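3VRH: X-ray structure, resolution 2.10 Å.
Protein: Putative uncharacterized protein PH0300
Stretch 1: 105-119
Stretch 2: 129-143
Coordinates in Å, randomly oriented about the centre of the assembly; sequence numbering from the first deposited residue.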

ATOM      1  N   LEU A 105      27.224  18.737  21.058  1.00 28.58           N
ATOM      2  CA  LEU A 105      25.789  18.900  20.860  1.00 28.51           C
ATOM      3  C   LEU A 105      25.421  20.369  20.797  1.00 26.09           C
ATOM      4  O   LEU A 105      25.706  21.144  21.717  1.00 28.48           O
ATOM      5  N   HIS A 106      24.810  20.752  19.688  1.00 25.04           N
ATOM      6  CA  HIS A 106      24.324  22.114  19.518  1.00 27.32           C
ATOM      7  C   HIS A 106      22.841  22.117  19.809  1.00 27.66           C
ATOM      8  O   HIS A 106      22.135  21.151  19.480  1.00 25.52           O
ATOM      9  N   ILE A 107      22.359  23.191  20.419  1.00 24.95           N
ATOM     10  CA  ILE A 107      20.942  23.276  20.717  1.00 30.19           C
ATOM     11  C   ILE A 107      20.295  24.528  20.151  1.00 29.67           C
ATOM     12  O   ILE A 107      20.806  25.642  20.335  1.00 27.94           O
ATOM     13  N   VAL A 108      19.177  24.318  19.454  1.00 24.67           N
ATOM     14  CA  VAL A 108      18.290  25.383  19.020  1.00 23.18           C
ATOM     15  C   VAL A 108      16.940  25.259  19.720  1.00 25.36           C
ATOM     16  O   VAL A 108      16.246  24.231  19.604  1.00 28.03           O
ATOM     17  N   ARG A 109      16.563  26.305  20.443  1.00 22.78           N
ATOM     18  CA  ARG A 109      15.291  26.334  21.135  1.00 22.91           C
ATOM     19  C   ARG A 109      14.299  27.133  20.299  1.00 26.73           C
ATOM     20  O   ARG A 109      14.426  28.341  20.148  1.00 24.46           O
ATOM     21  N   ILE A 110      13.317  26.444  19.734  1.00 26.68           N
ATOM     22  CA  ILE A 110      12.356  27.069  18.835  1.00 27.55           C
ATOM     23  C   ILE A 110      11.632  28.236  19.498  1.00 26.15           C
ATOM     24  O   ILE A 110      11.460  29.288  18.886  1.00 28.81           O
ATOM     25  N   LYS A 111      11.241  28.048  20.755  1.00 24.65           N
ATOM     26  CA  LYS A 111      10.524  29.066  21.524  1.00 30.29           C
ATOM     27  C   LYS A 111      11.382  30.309  21.746  1.00 30.67           C
ATOM     28  O   LYS A 111      10.870  31.419  21.781  1.00 30.03           O
ATOM     29  N   GLU A 112      12.689  30.119  21.906  1.00 27.97           N
ATOM     30  CA  GLU A 112      13.591  31.251  22.091  1.00 29.82           C
ATOM     31  C   GLU A 112      13.788  32.084  20.818  1.00 31.06           C
ATOM     32  O   GLU A 112      13.723  33.302  20.851  1.00 35.26           O
ATOM     33  N   ILE A 113      13.986  31.433  19.686  1.00 30.22           N
ATOM     34  CA  ILE A 113      14.276  32.173  18.470  1.00 30.82           C
ATOM     35  C   ILE A 113      13.019  32.617  17.714  1.00 37.93           C
ATOM     36  O   ILE A 113      13.059  33.587  16.966  1.00 36.51           O
ATOM     37  N   LEU A 114      11.912  31.908  17.905  1.00 34.26           N
ATOM     38  CA  LEU A 114      10.690  32.217  17.176  1.00 32.71           C
ATOM     39  C   LEU A 114       9.617  32.830  18.061  1.00 34.13           C
ATOM     40  O   LEU A 114       8.625  33.366  17.553  1.00 39.23           O
ATOM     41  N   GLY A 115       9.811  32.741  19.376  1.00 35.74           N
ATOM     42  CA  GLY A 115       8.884  33.311  20.350  1.00 34.78           C
ATOM     43  C   GLY A 115       7.762  32.389  20.814  1.00 31.69           C
ATOM     44  O   GLY A 115       7.052  32.693  21.776  1.00 38.60           O
ATOM     45  N   TYR A 116       7.594  31.259  20.142  1.00 30.60           N
ATOM     46  CA  TYR A 116       6.469  30.361  20.431  1.00 32.35           C
ATOM     47  C   TYR A 116       6.860  28.893  20.404  1.00 32.23           C
ATOM     48  O   TYR A 116       7.637  28.449  19.541  1.00 32.58           O
ATOM     49  N   GLY A 117       6.291  28.122  21.323  1.00 29.29           N
ATOM     50  CA  GLY A 117       6.549  26.696  21.339  1.00 32.44           C
ATOM     51  C   GLY A 117       5.599  25.964  20.410  1.00 34.19           C
ATOM     52  O   GLY A 117       4.526  26.481  20.087  1.00 34.11           O
ATOM     53  N   ILE A 118       6.002  24.774  19.964  1.00 32.07           N
ATOM     54  CA  ILE A 118       5.124  23.914  19.181  1.00 32.33           C
ATOM     55  C   ILE A 118       3.827  23.689  19.956  1.00 33.32           C
ATOM     56  O   ILE A 118       3.855  23.314  21.134  1.00 30.64           O
ATOM     57  N   GLY A 119       2.693  23.965  19.311  1.00 33.84           N
ATOM     58  CA  GLY A 119       1.401  23.886  19.975  1.00 29.46           C
ATOM     59  C   GLY A 119       0.977  25.169  20.672  1.00 34.44           C
ATOM     60  O   GLY A 119       0.017  25.175  21.444  1.00 37.30           O
ATOM     61  N   SER A 129       2.463  19.029  12.583  1.00 30.84           N
ATOM     62  CA  SER A 129       2.643  19.303  11.157  1.00 35.75           C
ATOM     63  C   SER A 129       3.508  20.545  10.878  1.00 38.39           C
ATOM     64  O   SER A 129       4.433  20.493  10.043  1.00 33.85           O
ATOM     65  N   TYR A 130       3.211  21.666  11.543  1.00 30.52           N
ATOM     66  CA  TYR A 130       4.127  22.794  11.439  1.00 32.57           C
ATOM     67  C   TYR A 130       5.427  22.521  12.218  1.00 28.81           C
ATOM     68  O   TYR A 130       6.455  23.120  11.930  1.00 26.95           O
ATOM     69  N   CYS A 131       5.374  21.584  13.165  1.00 29.91           N
ATOM     70  CA  CYS A 131       6.580  21.113  13.838  1.00 26.73           C
ATOM     71  C   CYS A 131       7.548  20.518  12.835  1.00 27.91           C
ATOM     72  O   CYS A 131       8.740  20.842  12.853  1.00 30.15           O
ATOM     73  N   GLY A 132       7.028  19.652  11.964  1.00 32.34           N
ATOM     74  CA  GLY A 132       7.813  18.998  10.925  1.00 30.25           C
ATOM     75  C   GLY A 132       8.461  19.980   9.959  1.00 33.67           C
ATOM     76  O   GLY A 132       9.667  19.871   9.670  1.00 31.11           O
ATOM     77  N   LEU A 133       7.663  20.931   9.462  1.00 32.33           N
ATOM     78  CA  LEU A 133       8.159  22.019   8.617  1.00 32.54           C
ATOM     79  C   LEU A 133       9.315  22.750   9.313  1.00 31.34           C
ATOM     80  O   LEU A 133      10.410  22.888   8.765  1.00 28.78           O
ATOM     81  N   THR A 134       9.044  23.222  10.521  1.00 28.54           N
ATOM     82  CA  THR A 134       9.999  24.007  11.289  1.00 26.64           C
ATOM     83  C   THR A 134      11.274  23.229  11.551  1.00 28.85           C
ATOM     84  O   THR A 134      12.379  23.769  11.426  1.00 29.40           O
ATOM     85  N   LYS A 135      11.132  21.961  11.927  1.00 25.76           N
ATOM     86  CA  LYS A 135      12.307  21.185  12.287  1.00 28.09           C
ATOM     87  C   LYS A 135      13.208  20.907  11.070  1.00 28.86           C
ATOM     88  O   LYS A 135      14.440  21.013  11.157  1.00 28.76           O
ATOM     89  N   ARG A 136      12.596  20.558   9.944  1.00 24.53           N
ATOM     90  CA  ARG A 136      13.347  20.226   8.734  1.00 27.41           C
ATOM     91  C   ARG A 136      14.102  21.456   8.251  1.00 25.59           C
ATOM     92  O   ARG A 136      15.229  21.359   7.789  1.00 27.22           O
ATOM     93  N   TYR A 137      13.466  22.612   8.369  1.00 24.77           N
ATOM     94  CA  TYR A 137      14.066  23.852   7.913  1.00 30.73           C
ATOM     95  C   TYR A 137      15.287  24.182   8.755  1.00 29.88           C
ATOM     96  O   TYR A 137      16.350  24.520   8.227  1.00 29.54           O
ATOM     97  N   ILE A 138      15.117  24.093  10.069  1.00 25.92           N
ATOM     98  CA  ILE A 138      16.193  24.441  10.995  1.00 27.03           C
ATOM     99  C   ILE A 138      17.374  23.493  10.845  1.00 26.91           C
ATOM    100  O   ILE A 138      18.520  23.926  10.881  1.00 24.95           O
ATOM    101  N   MET A 139      17.089  22.200  10.668  1.00 26.43           N
ATOM    102  CA  MET A 139      18.142  21.206  10.494  1.00 30.04           C
ATOM    103  C   MET A 139      18.974  21.582   9.283  1.00 27.07           C
ATOM    104  O   MET A 139      20.200  21.564   9.330  1.00 24.59           O
ATOM    105  N   ASN A 140      18.289  21.910   8.195  1.00 25.03           N
ATOM    106  CA  ASN A 140      18.986  22.216   6.968  1.00 29.36           C
ATOM    107  C   ASN A 140      19.736  23.541   7.023  1.00 26.16           C
ATOM    108  O   ASN A 140      20.876  23.600   6.619  1.00 26.86           O
ATOM    109  N   LYS A 141      19.101  24.599   7.516  1.00 27.58           N
ATOM    110  CA  LYS A 141      19.785  25.888   7.576  1.00 29.35           C
ATOM    111  C   LYS A 141      20.950  25.891   8.571  1.00 29.44           C
ATOM    112  O   LYS A 141      21.935  26.597   8.362  1.00 30.18           O
ATOM    113  N   PHE A 142      20.847  25.086   9.627  1.00 25.69           N
ATOM    114  CA  PHE A 142      21.926  24.957  10.601  1.00 25.52           C
ATOM    115  C   PHE A 142      23.092  24.219   9.982  1.00 29.93           C
ATOM    116  O   PHE A 142      24.249  24.577  10.191  1.00 27.12           O
ATOM    117  N   ALA A 143      22.784  23.161   9.237  1.00 27.28           N
ATOM    118  CA  ALA A 143      23.820  22.402   8.555  1.00 30.00           C
ATOM    119  C   ALA A 143      24.511  23.300   7.539  1.00 28.02           C
ATOM    120  O   ALA A 143      25.725  23.252   7.373  1.00 31.85           O
TER

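The apolar centre of the contact is built around Ile138, whose CA lies 8.3 Å from the CA of Val108 and whose CA-to-CB bond points toward stretch 1. With chi1 m and chi2 t, its side chain is extended and meets three residues: Ile138 CD1 lies 3.8 Å from Ile110 CG1 and 4.3 Å from Ile113 CD1, while Ile138 CG2 lies 4.1 Å from Val108 CG1. Val108 (chi1 t) also points toward the helix, and its other methyl, CG2, sits 4.2 Å from Phe142 CD2. Ile110, m then t, likewise points inward and places its CD1 3.6 Å from Thr134 CG2. Thr134 CG2 also receives Leu114 CD1 at 4.0 Å, so Thr134 offers carbon to this contact; its OG1 instead donates to Tyr130 O, 2.6 Å away, one turn back along the helix.

The strand alternates in the usual way. His106 and Val108 point toward the helix, whereas Ile107 and Arg109 point away, and Arg109 NH1 forms a salt bridge with Glu112 OE2 at 3.0 Å within its own stretch. At the strand end of the contact, Phe142 (chi1 t) brings CZ to 3.5 Å from His106 CB. The His106 and Phe142 rings are oblique, with planes at 48° and centroids 5.3 Å apart.

At the other end, Ile118 starts sideways, but chi1 m and chi2 m carry CD1 inward, to 3.5 Å from Cys131 CA and 3.8 Å from Tyr130 CE1. Tyr130 (chi1 p) also leaves its backbone sideways, and its end reaches the polar edge. There Gly119 N donates a hydrogen bond to Tyr130 OH at 2.7 Å, with an N-H...O angle of 139°. It is the only hydrogen bond between the stretches.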

ATOM      1  CB  LEU A 105      24.996  18.196  21.966  1.00 24.20           C
ATOM      2  CG  LEU A 105      23.503  18.531  22.030  1.00 28.73           C
ATOM      3  CD1 LEU A 105      22.777  18.103  20.745  1.00 22.06           C
ATOM      4  CD2 LEU A 105      22.917  17.841  23.245  1.00 28.51           C
ATOM      5  CB  HIS A 106      24.558  22.572  18.089  1.00 25.38           C
ATOM      6  CG  HIS A 106      25.953  22.326  17.602  1.00 29.14           C
ATOM      7  ND1 HIS A 106      27.005  23.157  17.918  1.00 31.40           N
ATOM      8  CD2 HIS A 106      26.470  21.342  16.825  1.00 28.60           C
ATOM      9  CE1 HIS A 106      28.111  22.697  17.356  1.00 32.70           C
ATOM     10  NE2 HIS A 106      27.813  21.595  16.689  1.00 31.97           N
ATOM     11  CB  ILE A 107      20.677  23.213  22.229  1.00 32.71           C
ATOM     12  CG1 ILE A 107      21.358  21.983  22.830  1.00 26.73           C
ATOM     13  CG2 ILE A 107      19.156  23.210  22.501  1.00 24.44           C
ATOM     14  CD1 ILE A 107      21.478  22.014  24.340  1.00 32.30           C
ATOM     15  CB  VAL A 108      18.055  25.338  17.499  1.00 24.03           C
ATOM     16  CG1 VAL A 108      17.062  26.419  17.069  1.00 24.64           C
ATOM     17  CG2 VAL A 108      19.367  25.497  16.759  1.00 25.94           C
ATOM     18  CB  ARG A 109      15.458  26.947  22.518  1.00 27.28           C
ATOM     19  CG  ARG A 109      16.504  26.256  23.366  1.00 26.78           C
ATOM     20  CD  ARG A 109      15.937  25.898  24.723  1.00 31.71           C
ATOM     21  NE  ARG A 109      16.884  25.178  25.572  1.00 30.00           N
ATOM     22  CZ  ARG A 109      17.288  25.605  26.772  1.00 41.95           C
ATOM     23  NH1 ARG A 109      16.830  26.752  27.262  1.00 37.99           N
ATOM     24  NH2 ARG A 109      18.156  24.894  27.489  1.00 36.00           N
ATOM     25  CB  ILE A 110      11.356  26.030  18.320  1.00 26.75           C
ATOM     26  CG1 ILE A 110      11.999  25.221  17.183  1.00 28.71           C
ATOM     27  CG2 ILE A 110      10.078  26.687  17.877  1.00 26.35           C
ATOM     28  CD1 ILE A 110      11.116  24.064  16.677  1.00 28.89           C
ATOM     29  CB  LYS A 111      10.112  28.501  22.883  1.00 32.25           C
ATOM     30  CG  LYS A 111       8.754  28.978  23.394  1.00 36.19           C
ATOM     31  CD  LYS A 111       8.802  30.371  23.987  1.00 39.12           C
ATOM     32  CE  LYS A 111       7.459  30.723  24.620  1.00 43.55           C
ATOM     33  NZ  LYS A 111       6.922  29.595  25.455  1.00 43.42           N
ATOM     34  CB  GLU A 112      14.922  30.796  22.702  1.00 29.99           C
ATOM     35  CG  GLU A 112      14.746  30.307  24.136  1.00 28.89           C
ATOM     36  CD  GLU A 112      16.046  29.861  24.804  1.00 38.19           C
ATOM     37  OE1 GLU A 112      17.152  30.078  24.246  1.00 35.70           O
ATOM     38  OE2 GLU A 112      15.952  29.275  25.904  1.00 37.12           O
ATOM     39  CB  ILE A 113      15.162  31.360  17.530  1.00 34.58           C
ATOM     40  CG1 ILE A 113      14.471  30.046  17.179  1.00 31.87           C
ATOM     41  CG2 ILE A 113      16.547  31.118  18.173  1.00 32.61           C
ATOM     42  CD1 ILE A 113      14.915  29.455  15.881  1.00 33.05           C
ATOM     43  CB  LEU A 114      10.148  30.962  16.485  1.00 29.70           C
ATOM     44  CG  LEU A 114      11.096  30.352  15.450  1.00 32.18           C
ATOM     45  CD1 LEU A 114      10.562  29.034  14.907  1.00 34.02           C
ATOM     46  CD2 LEU A 114      11.362  31.345  14.314  1.00 36.86           C
ATOM     47  CB  TYR A 116       5.344  30.562  19.410  1.00 36.69           C
ATOM     48  CG  TYR A 116       4.746  31.947  19.388  1.00 37.58           C
ATOM     49  CD1 TYR A 116       5.335  32.966  18.658  1.00 36.68           C
ATOM     50  CD2 TYR A 116       3.584  32.228  20.084  1.00 43.75           C
ATOM     51  CE1 TYR A 116       4.793  34.228  18.635  1.00 40.94           C
ATOM     52  CE2 TYR A 116       3.028  33.484  20.064  1.00 45.12           C
ATOM     53  CZ  TYR A 116       3.634  34.484  19.338  1.00 43.01           C
ATOM     54  OH  TYR A 116       3.080  35.749  19.324  1.00 50.15           O
ATOM     55  CB  ILE A 118       5.798  22.570  18.865  1.00 31.59           C
ATOM     56  CG1 ILE A 118       7.002  22.778  17.928  1.00 30.77           C
ATOM     57  CG2 ILE A 118       4.793  21.610  18.247  1.00 28.13           C
ATOM     58  CD1 ILE A 118       6.628  23.380  16.558  1.00 26.20           C
ATOM     59  CB  SER A 129       1.291  19.446  10.450  1.00 39.14           C
ATOM     60  OG  SER A 129       1.494  19.963   9.149  1.00 42.18           O
ATOM     61  CB  TYR A 130       3.483  24.148  11.788  1.00 34.55           C
ATOM     62  CG  TYR A 130       3.039  24.397  13.224  1.00 30.32           C
ATOM     63  CD1 TYR A 130       3.918  24.914  14.173  1.00 30.79           C
ATOM     64  CD2 TYR A 130       1.724  24.183  13.604  1.00 32.05           C
ATOM     65  CE1 TYR A 130       3.497  25.181  15.466  1.00 29.56           C
ATOM     66  CE2 TYR A 130       1.296  24.439  14.883  1.00 30.18           C
ATOM     67  CZ  TYR A 130       2.176  24.939  15.815  1.00 31.85           C
ATOM     68  OH  TYR A 130       1.722  25.187  17.102  1.00 31.17           O
ATOM     69  CB  CYS A 131       6.257  20.077  14.922  1.00 29.70           C
ATOM     70  SG  CYS A 131       7.723  19.545  15.884  1.00 34.86           S
ATOM     71  CB  LEU A 133       7.029  23.018   8.316  1.00 32.31           C
ATOM     72  CG  LEU A 133       7.355  24.417   7.746  1.00 39.35           C
ATOM     73  CD1 LEU A 133       7.916  24.344   6.317  1.00 39.91           C
ATOM     74  CD2 LEU A 133       6.153  25.397   7.814  1.00 40.59           C
ATOM     75  CB  THR A 134       9.400  24.389  12.652  1.00 30.03           C
ATOM     76  OG1 THR A 134       8.154  25.054  12.444  1.00 30.35           O
ATOM     77  CG2 THR A 134      10.350  25.321  13.437  1.00 27.43           C
ATOM     78  CB  LYS A 135      11.905  19.883  12.992  1.00 27.85           C
ATOM     79  CG  LYS A 135      13.109  19.063  13.462  1.00 31.98           C
ATOM     80  CD  LYS A 135      12.702  17.671  14.018  1.00 37.95           C
ATOM     81  CE  LYS A 135      13.940  16.886  14.496  1.00 38.21           C
ATOM     82  NZ  LYS A 135      13.641  15.525  15.040  1.00 36.87           N
ATOM     83  CB  ARG A 136      12.428  19.683   7.614  1.00 32.26           C
ATOM     84  CG  ARG A 136      12.264  18.136   7.630  1.00 42.49           C
ATOM     85  CD  ARG A 136      11.402  17.568   6.476  1.00 37.89           C
ATOM     86  NE  ARG A 136      10.040  18.115   6.476  1.00 42.67           N
ATOM     87  CZ  ARG A 136       9.046  17.664   7.242  1.00 45.80           C
ATOM     88  NH1 ARG A 136       9.252  16.655   8.080  1.00 50.77           N
ATOM     89  NH2 ARG A 136       7.846  18.226   7.183  1.00 43.42           N
ATOM     90  CB  TYR A 137      13.070  25.010   7.993  1.00 24.12           C
ATOM     91  CG  TYR A 137      13.695  26.356   7.634  1.00 33.57           C
ATOM     92  CD1 TYR A 137      14.237  27.175   8.612  1.00 28.40           C
ATOM     93  CD2 TYR A 137      13.736  26.803   6.313  1.00 32.58           C
ATOM     94  CE1 TYR A 137      14.813  28.393   8.293  1.00 31.97           C
ATOM     95  CE2 TYR A 137      14.293  28.022   5.989  1.00 33.83           C
ATOM     96  CZ  TYR A 137      14.839  28.812   6.991  1.00 36.00           C
ATOM     97  OH  TYR A 137      15.404  30.028   6.687  1.00 32.34           O
ATOM     98  CB  ILE A 138      15.709  24.457  12.455  1.00 21.94           C
ATOM     99  CG1 ILE A 138      14.709  25.593  12.668  1.00 27.67           C
ATOM    100  CG2 ILE A 138      16.896  24.606  13.417  1.00 26.85           C
ATOM    101  CD1 ILE A 138      14.143  25.677  14.090  1.00 28.74           C
ATOM    102  CB  MET A 139      17.581  19.797  10.257  1.00 28.37           C
ATOM    103  CG  MET A 139      17.018  19.091  11.474  1.00 33.52           C
ATOM    104  SD  MET A 139      16.040  17.681  10.902  1.00 38.85           S
ATOM    105  CE  MET A 139      17.275  16.813   9.953  1.00 21.10           C
ATOM    106  CB  ASN A 140      18.049  22.170   5.761  1.00 27.36           C
ATOM    107  CG  ASN A 140      18.781  22.460   4.461  1.00 30.60           C
ATOM    108  OD1 ASN A 140      19.550  21.643   3.965  1.00 28.59           O
ATOM    109  ND2 ASN A 140      18.547  23.629   3.917  1.00 28.46           N
ATOM    110  CB  LYS A 141      18.825  27.047   7.870  1.00 30.52           C
ATOM    111  CG  LYS A 141      19.485  28.416   7.668  1.00 28.45           C
ATOM    112  CD  LYS A 141      18.489  29.558   7.564  1.00 31.30           C
ATOM    113  CE  LYS A 141      19.147  30.776   6.916  1.00 33.78           C
ATOM    114  NZ  LYS A 141      20.521  31.016   7.476  1.00 33.92           N
ATOM    115  CB  PHE A 142      21.468  24.211  11.863  1.00 25.70           C
ATOM    116  CG  PHE A 142      22.510  24.173  12.944  1.00 26.39           C
ATOM    117  CD1 PHE A 142      23.502  23.204  12.940  1.00 22.64           C
ATOM    118  CD2 PHE A 142      22.516  25.132  13.949  1.00 23.42           C
ATOM    119  CE1 PHE A 142      24.467  23.184  13.920  1.00 25.05           C
ATOM    120  CE2 PHE A 142      23.478  25.106  14.929  1.00 22.54           C
ATOM    121  CZ  PHE A 142      24.454  24.132  14.910  1.00 23.17           C
ATOM    122  CB  ALA A 143      23.214  21.193   7.846  1.00 30.10           C
TER